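PDB 1AXD: glutathione s-transferase I from Zea mays, which catalyses the conjugation of glutathione to electrophilic compounds and so takes part in herbicide detoxification in maize. Local coordinates for residues 1-6 with 55-60; 140-145 with 181-186. All coordinates share one frame; numbering follows the deposited sequence.

Interaction 1 (1-6 with 55-60)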
ATOM      1  N   ALA A   1     -13.208 -22.898  13.401  1.00 67.59           N
ATOM      2  CA  ALA A   1     -13.851 -21.643  13.875  1.00 65.32           C
ATOM      3  C   ALA A   1     -12.855 -20.497  14.008  1.00 62.30           C
ATOM      4  O   ALA A   1     -13.022 -19.491  13.339  1.00 64.65           O
ATOM      5  CB  ALA A   1     -14.632 -21.893  15.195  1.00 66.60           C
ATOM      6  N   PRO A   2     -11.803 -20.639  14.839  1.00 57.87           N
ATOM      7  CA  PRO A   2     -10.866 -19.517  14.941  1.00 53.16           C
ATOM      8  C   PRO A   2      -9.919 -19.403  13.753  1.00 49.66           C
ATOM      9  O   PRO A   2      -9.422 -20.419  13.279  1.00 49.15           O
ATOM     10  CB  PRO A   2     -10.119 -19.824  16.238  1.00 53.15           C
ATOM     11  CG  PRO A   2     -10.050 -21.310  16.235  1.00 52.89           C
ATOM     12  CD  PRO A   2     -11.434 -21.720  15.775  1.00 56.76           C
ATOM     13  N   MET A   3      -9.735 -18.186  13.249  1.00 43.22           N
ATOM     14  CA  MET A   3      -8.833 -17.927  12.134  1.00 38.65           C
ATOM     15  C   MET A   3      -7.437 -18.080  12.683  1.00 35.64           C
ATOM     16  O   MET A   3      -7.229 -17.765  13.840  1.00 31.24           O
ATOM     17  CB  MET A   3      -9.000 -16.485  11.635  1.00 38.51           C
ATOM     18  CG  MET A   3     -10.402 -16.072  11.200  1.00 34.79           C
ATOM     19  SD  MET A   3     -10.425 -14.337  10.603  1.00 37.84           S
ATOM     20  CE  MET A   3     -11.331 -13.558  11.837  1.00 33.03           C
ATOM     21  N   LYS A   4      -6.494 -18.582  11.892  1.00 34.62           N
ATOM     22  CA  LYS A   4      -5.121 -18.726  12.377  1.00 34.97           C
ATOM     23  C   LYS A   4      -4.276 -17.656  11.768  1.00 32.55           C
ATOM     24  O   LYS A   4      -4.218 -17.567  10.552  1.00 33.35           O
ATOM     25  CB  LYS A   4      -4.515 -20.081  11.996  1.00 38.46           C
ATOM     26  CG  LYS A   4      -5.437 -21.279  12.095  1.00 48.91           C
ATOM     27  CD  LYS A   4      -5.978 -21.474  13.485  1.00 57.81           C
ATOM     28  CE  LYS A   4      -7.038 -22.559  13.490  1.00 64.71           C
ATOM     29  NZ  LYS A   4      -7.776 -22.577  14.785  1.00 70.10           N
ATOM     30  N   LEU A   5      -3.644 -16.835  12.599  1.00 30.30           N
ATOM     31  CA  LEU A   5      -2.765 -15.770  12.127  1.00 28.01           C
ATOM     32  C   LEU A   5      -1.350 -16.306  12.202  1.00 28.08           C
ATOM     33  O   LEU A   5      -0.892 -16.647  13.282  1.00 26.22           O
ATOM     34  CB  LEU A   5      -2.929 -14.513  12.991  1.00 25.60           C
ATOM     35  CG  LEU A   5      -2.142 -13.243  12.654  1.00 22.71           C
ATOM     36  CD1 LEU A   5      -2.499 -12.710  11.240  1.00 19.96           C
ATOM     37  CD2 LEU A   5      -2.487 -12.190  13.717  1.00 21.68           C
ATOM     38  N   TYR A   6      -0.675 -16.392  11.063  1.00 26.53           N
ATOM     39  CA  TYR A   6       0.671 -16.927  11.010  1.00 26.84           C
ATOM     40  C   TYR A   6       1.758 -15.918  11.129  1.00 30.40           C
ATOM     41  O   TYR A   6       1.774 -14.958  10.369  1.00 33.00           O
ATOM     42  CB  TYR A   6       0.839 -17.723   9.724  1.00 28.17           C
ATOM     43  CG  TYR A   6      -0.051 -18.938   9.664  1.00 27.73           C
ATOM     44  CD1 TYR A   6       0.294 -20.094  10.352  1.00 28.62           C
ATOM     45  CD2 TYR A   6      -1.229 -18.939   8.915  1.00 26.87           C
ATOM     46  CE1 TYR A   6      -0.493 -21.224  10.299  1.00 30.23           C
ATOM     47  CE2 TYR A   6      -2.035 -20.072   8.855  1.00 30.14           C
ATOM     48  CZ  TYR A   6      -1.650 -21.214   9.553  1.00 33.06           C
ATOM     49  OH  TYR A   6      -2.381 -22.375   9.501  1.00 39.74           O
ATOM     50  N   PRO A  55       3.028 -11.695   7.707  1.00 20.97           N
ATOM     51  CA  PRO A  55       1.915 -12.571   8.091  1.00 19.29           C
ATOM     52  C   PRO A  55       1.186 -13.289   7.000  1.00 18.27           C
ATOM     53  O   PRO A  55       1.363 -12.970   5.835  1.00 18.88           O
ATOM     54  CB  PRO A  55       0.973 -11.607   8.800  1.00 16.69           C
ATOM     55  CG  PRO A  55       1.107 -10.385   7.962  1.00 20.44           C
ATOM     56  CD  PRO A  55       2.611 -10.283   7.761  1.00 20.48           C
ATOM     57  N   ALA A  56       0.350 -14.237   7.415  1.00 16.62           N
ATOM     58  CA  ALA A  56      -0.500 -15.040   6.552  1.00 16.06           C
ATOM     59  C   ALA A  56      -1.717 -15.382   7.405  1.00 19.34           C
ATOM     60  O   ALA A  56      -1.545 -15.663   8.585  1.00 18.45           O
ATOM     61  CB  ALA A  56       0.246 -16.306   6.103  1.00 10.41           C
ATOM     62  N   LEU A  57      -2.926 -15.277   6.857  1.00 22.33           N
ATOM     63  CA  LEU A  57      -4.134 -15.606   7.617  1.00 26.74           C
ATOM     64  C   LEU A  57      -4.936 -16.707   6.960  1.00 30.41           C
ATOM     65  O   LEU A  57      -5.012 -16.760   5.736  1.00 26.31           O
ATOM     66  CB  LEU A  57      -5.040 -14.380   7.804  1.00 28.99           C
ATOM     67  CG  LEU A  57      -6.260 -14.607   8.722  1.00 28.83           C
ATOM     68  CD1 LEU A  57      -5.931 -14.200  10.162  1.00 22.72           C
ATOM     69  CD2 LEU A  57      -7.468 -13.808   8.229  1.00 31.41           C
ATOM     70  N   GLN A  58      -5.533 -17.572   7.768  1.00 33.39           N
ATOM     71  CA  GLN A  58      -6.345 -18.656   7.248  1.00 35.07           C
ATOM     72  C   GLN A  58      -7.687 -18.670   7.885  1.00 35.80           C
ATOM     73  O   GLN A  58      -7.777 -18.747   9.106  1.00 34.55           O
ATOM     74  CB  GLN A  58      -5.670 -20.000   7.481  1.00 36.13           C
ATOM     75  CG  GLN A  58      -6.493 -21.174   6.979  1.00 43.72           C
ATOM     76  CD  GLN A  58      -5.899 -22.510   7.372  1.00 49.42           C
ATOM     77  OE1 GLN A  58      -4.836 -22.573   7.972  1.00 49.39           O
ATOM     78  NE2 GLN A  58      -6.588 -23.586   7.025  1.00 51.02           N
ATOM     79  N   ASP A  59      -8.727 -18.545   7.073  1.00 36.28           N
ATOM     80  CA  ASP A  59     -10.089 -18.587   7.570  1.00 37.69           C
ATOM     81  C   ASP A  59     -10.704 -19.746   6.887  1.00 36.66           C
ATOM     82  O   ASP A  59     -11.105 -19.619   5.745  1.00 34.21           O
ATOM     83  CB  ASP A  59     -10.846 -17.302   7.226  1.00 40.92           C
ATOM     84  CG  ASP A  59     -12.092 -17.111   8.079  1.00 42.33           C
ATOM     85  OD1 ASP A  59     -12.384 -17.977   8.940  1.00 46.82           O
ATOM     86  OD2 ASP A  59     -12.774 -16.080   7.898  1.00 39.50           O
ATOM     87  N   GLY A  60     -10.719 -20.895   7.555  1.00 37.94           N
ATOM     88  CA  GLY A  60     -11.277 -22.091   6.959  1.00 35.82           C
ATOM     89  C   GLY A  60     -10.329 -22.552   5.877  1.00 37.14           C
ATOM     90  O   GLY A  60      -9.241 -23.018   6.163  1.00 38.53           O
TER
HETATM   91  O   HOH W   1      -9.082 -20.974  10.716  1.00 28.41           O

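Interaction 2 (140-145 with 181-186)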
ATOM      1  N   LYS A 140       8.343  15.987   8.812  1.00 21.87           N
ATOM      2  CA  LYS A 140       7.474  16.644   7.856  1.00 26.18           C
ATOM      3  C   LYS A 140       6.126  15.952   7.785  1.00 29.57           C
ATOM      4  O   LYS A 140       5.128  16.612   7.535  1.00 32.32           O
ATOM      5  CB  LYS A 140       8.140  16.685   6.485  1.00 31.72           C
ATOM      6  CG  LYS A 140       9.647  16.956   6.531  1.00 45.99           C
ATOM      7  CD  LYS A 140      10.011  18.093   7.500  1.00 58.64           C
ATOM      8  CE  LYS A 140      11.524  18.134   7.792  1.00 65.47           C
ATOM      9  NZ  LYS A 140      11.904  19.087   8.893  1.00 66.21           N
ATOM     10  N   VAL A 141       6.094  14.641   8.020  1.00 25.90           N
ATOM     11  CA  VAL A 141       4.845  13.888   7.993  1.00 20.09           C
ATOM     12  C   VAL A 141       4.019  14.227   9.198  1.00 21.53           C
ATOM     13  O   VAL A 141       2.807  14.357   9.079  1.00 24.85           O
ATOM     14  CB  VAL A 141       5.082  12.357   8.005  1.00 19.43           C
ATOM     15  CG1 VAL A 141       3.735  11.616   8.076  1.00 11.78           C
ATOM     16  CG2 VAL A 141       5.880  11.914   6.765  1.00 15.50           C
ATOM     17  N   LEU A 142       4.650  14.321  10.364  1.00 22.43           N
ATOM     18  CA  LEU A 142       3.926  14.641  11.590  1.00 21.49           C
ATOM     19  C   LEU A 142       3.313  16.023  11.542  1.00 19.45           C
ATOM     20  O   LEU A 142       2.267  16.215  12.123  1.00 23.48           O
ATOM     21  CB  LEU A 142       4.814  14.452  12.825  1.00 22.05           C
ATOM     22  CG  LEU A 142       5.220  13.009  13.168  1.00 21.91           C
ATOM     23  CD1 LEU A 142       6.225  13.009  14.330  1.00 18.04           C
ATOM     24  CD2 LEU A 142       3.982  12.161  13.529  1.00 17.07           C
ATOM     25  N   GLU A 143       3.940  16.972  10.854  1.00 21.59           N
ATOM     26  CA  GLU A 143       3.370  18.320  10.716  1.00 30.42           C
ATOM     27  C   GLU A 143       1.995  18.234  10.024  1.00 30.79           C
ATOM     28  O   GLU A 143       1.083  18.964  10.395  1.00 31.83           O
ATOM     29  CB  GLU A 143       4.292  19.219   9.887  1.00 32.02           C
ATOM     30  CG  GLU A 143       5.516  19.728  10.630  1.00 50.27           C
ATOM     31  CD  GLU A 143       6.397  20.657   9.782  1.00 58.41           C
ATOM     32  OE1 GLU A 143       5.854  21.425   8.953  1.00 63.81           O
ATOM     33  OE2 GLU A 143       7.641  20.624   9.951  1.00 61.24           O
ATOM     34  N   VAL A 144       1.879  17.360   9.022  1.00 30.80           N
ATOM     35  CA  VAL A 144       0.634  17.149   8.281  1.00 24.16           C
ATOM     36  C   VAL A 144      -0.372  16.476   9.157  1.00 23.11           C
ATOM     37  O   VAL A 144      -1.526  16.870   9.150  1.00 22.92           O
ATOM     38  CB  VAL A 144       0.865  16.282   7.045  1.00 18.38           C
ATOM     39  CG1 VAL A 144      -0.478  15.918   6.398  1.00 20.71           C
ATOM     40  CG2 VAL A 144       1.765  17.023   6.052  1.00 17.66           C
ATOM     41  N   TYR A 145       0.048  15.431   9.866  1.00 21.39           N
ATOM     42  CA  TYR A 145      -0.842  14.733  10.781  1.00 21.29           C
ATOM     43  C   TYR A 145      -1.343  15.703  11.807  1.00 21.90           C
ATOM     44  O   TYR A 145      -2.499  15.635  12.175  1.00 23.82           O
ATOM     45  CB  TYR A 145      -0.124  13.569  11.471  1.00 18.80           C
ATOM     46  CG  TYR A 145      -0.124  12.272  10.689  1.00 19.52           C
ATOM     47  CD1 TYR A 145       0.307  12.228   9.365  1.00 20.59           C
ATOM     48  CD2 TYR A 145      -0.551  11.086  11.280  1.00 20.26           C
ATOM     49  CE1 TYR A 145       0.316  11.033   8.647  1.00 24.52           C
ATOM     50  CE2 TYR A 145      -0.547   9.881  10.575  1.00 25.00           C
ATOM     51  CZ  TYR A 145      -0.114   9.858   9.254  1.00 26.28           C
ATOM     52  OH  TYR A 145      -0.121   8.671   8.545  1.00 17.50           O
ATOM     53  N   SER A 181       9.587  11.148  22.192  1.00 31.39           N
ATOM     54  CA  SER A 181       9.529  12.583  22.482  1.00 33.16           C
ATOM     55  C   SER A 181       9.283  13.420  21.263  1.00 34.07           C
ATOM     56  O   SER A 181       9.111  14.622  21.392  1.00 37.97           O
ATOM     57  CB  SER A 181      10.825  13.030  23.160  1.00 30.48           C
ATOM     58  OG  SER A 181      11.949  12.638  22.394  1.00 30.24           O
ATOM     59  N   VAL A 182       9.283  12.802  20.085  1.00 36.36           N
ATOM     60  CA  VAL A 182       9.032  13.535  18.848  1.00 37.47           C
ATOM     61  C   VAL A 182       7.555  13.826  18.736  1.00 35.21           C
ATOM     62  O   VAL A 182       7.187  14.822  18.147  1.00 37.92           O
ATOM     63  CB  VAL A 182       9.572  12.767  17.582  1.00 37.14           C
ATOM     64  CG1 VAL A 182       8.669  11.571  17.208  1.00 36.51           C
ATOM     65  CG2 VAL A 182       9.713  13.733  16.394  1.00 38.27           C
ATOM     66  N   LEU A 183       6.721  13.003  19.363  1.00 35.78           N
ATOM     67  CA  LEU A 183       5.275  13.202  19.325  1.00 40.06           C
ATOM     68  C   LEU A 183       4.852  14.335  20.220  1.00 42.44           C
ATOM     69  O   LEU A 183       3.779  14.888  20.021  1.00 46.17           O
ATOM     70  CB  LEU A 183       4.543  11.929  19.752  1.00 39.03           C
ATOM     71  CG  LEU A 183       4.832  10.657  18.960  1.00 39.10           C
ATOM     72  CD1 LEU A 183       4.102   9.475  19.615  1.00 39.53           C
ATOM     73  CD2 LEU A 183       4.404  10.839  17.496  1.00 36.55           C
ATOM     74  N   ASP A 184       5.674  14.676  21.208  1.00 41.72           N
ATOM     75  CA  ASP A 184       5.332  15.759  22.123  1.00 42.66           C
ATOM     76  C   ASP A 184       5.274  17.075  21.404  1.00 42.19           C
ATOM     77  O   ASP A 184       4.605  17.979  21.877  1.00 47.84           O
ATOM     78  CB  ASP A 184       6.326  15.840  23.292  1.00 43.15           C
ATOM     79  CG  ASP A 184       6.171  14.692  24.291  1.00 43.22           C
ATOM     80  OD1 ASP A 184       5.054  14.464  24.803  1.00 44.80           O
ATOM     81  OD2 ASP A 184       7.181  14.023  24.581  1.00 46.88           O
ATOM     82  N   ALA A 185       5.945  17.186  20.259  1.00 38.54           N
ATOM     83  CA  ALA A 185       5.946  18.430  19.495  1.00 32.57           C
ATOM     84  C   ALA A 185       4.684  18.601  18.715  1.00 32.69           C
ATOM     85  O   ALA A 185       4.469  19.662  18.150  1.00 33.04           O
ATOM     86  CB  ALA A 185       7.171  18.487  18.579  1.00 28.60           C
ATOM     87  N   TYR A 186       3.830  17.582  18.715  1.00 33.19           N
ATOM     88  CA  TYR A 186       2.581  17.634  17.967  1.00 30.51           C
ATOM     89  C   TYR A 186       1.442  17.220  18.861  1.00 29.34           C
ATOM     90  O   TYR A 186       1.003  16.091  18.800  1.00 31.54           O
ATOM     91  CB  TYR A 186       2.696  16.736  16.729  1.00 28.38           C
ATOM     92  CG  TYR A 186       3.934  17.034  15.888  1.00 21.63           C
ATOM     93  CD1 TYR A 186       3.948  18.087  14.977  1.00 16.00           C
ATOM     94  CD2 TYR A 186       5.109  16.292  16.047  1.00 22.21           C
ATOM     95  CE1 TYR A 186       5.102  18.403  14.250  1.00 13.39           C
ATOM     96  CE2 TYR A 186       6.271  16.605  15.318  1.00 17.41           C
ATOM     97  CZ  TYR A 186       6.250  17.659  14.430  1.00 11.85           C
ATOM     98  OH  TYR A 186       7.383  17.984  13.733  1.00 24.60           O
TER
HETATM   99  O   HOH W   2       8.937  20.322  12.605  1.00 48.16           O

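Interaction 1 (1-6 with 55-60)
Leu-5 and Leu-57 pack on one face of the sheet where strands 3-6 and 56-59 run antiparallel in the thioredoxin-like N-terminal domain. Leu-57 CD1 lies 3.9 Å from Leu-5 CD1, and its CD2 lies 3.8 Å from Met-3 SD. In both leucines CG is anti to the backbone N (chi1 -178° in Leu-5, -174° in Leu-57), which brings the branches over the neighbouring strand. Branched, wholly apolar side chains suit this tight face because helices 14-24 and 67-78 close over it: Leu-5 meets Leu-21, and Leu-57 meets Ile-70.

Between the backbones, Lys-4 N to Gln-58 O and Gln-58 N to Lys-4 O, both 3.1 Å, join the strands. The face that carries the Lys-4 and Gln-58 side chains is more polar and partly open to solvent, though Tyr-6 beside them is buried. Near the start of strand 3-6 a water donates to Pro-2 O and Gln-58 O; toward the strand's other end, Tyr-6 OH donates to Gln-58 OE1 over 2.9 Å, the ring and amide planes only 17° apart. Gln-58 NE2 reaches Gly-60 O at 2.8 Å. Because that carbonyl can only accept, NE2 belongs on its side, which leaves OE1 to take the phenol's proton.

Interaction 2 (140-145 with 181-186)
Leu-142 meets the ring of Tyr-186 where helix 128-151 of the all-helical GST C-terminal domain packs against the loop leading into helix 187-198. Tyr-186 is the N-cap residue of helix 187-198, and its CB points toward helix 128-151 from the place where the loop becomes helix.

Leu-142 can be followed outward from its CB, which sits over one face of the tyrosine ring in a CH-pi contact, 3.7 Å from the centroid and 16° off the ring normal. CG is anti to the carbonyl carbon (chi1 -68°), and the two methyls part from there. CD1 stays by the ring, 3.7 Å from Tyr-186 CE2, and also touches Val-182 CG1 at 4.0 Å. CD2 turns to Leu-183 CD2, 4.2 Å away. A leucine suits this place because CB and CD1 can lie against the ring, CD1 also reaching Val-182, while CD2 is turned to Leu-183. Tyr-105 of helix 88-122 also touches this leucine, and Ala-185 CB lies against the opposite face of the Tyr-186 ring, so the ring is held between two aliphatic groups.

Toward its hydroxyl the ring passes from apolar to polar surroundings. Glu-143, one residue further along the helix, starts out pointing away from the loop, yet its extended chain runs beside the tyrosine, with CG 3.9 Å from Tyr-186 CE1. An exposed glutamate fits here, aliphatic where it touches the ring and charged at its end. One water joins the two tips, lying 3.0 Å from Tyr-186 OH and donating to Glu-143 OE2.

In the fold
Interactions 1 and 2 share no secondary-structure element: the first joins two central strands of the N-terminal sheet, the second a long helix and a loop of the C-terminal domain. They lie on opposite sides of the chain's centre, their own centres about 35 Å apart. Interaction 1 is largely buried and pairs backbones, so its backbone hydrogen bonds follow the strand register and the side chains sort to two faces. Interaction 2 is only partly buried, buries less surface between its segments, 234 against 490 Å², and relies on side-chain packing. Its helix also approaches the second subunit, where Val-144 packs on Pro-50 of that other chain.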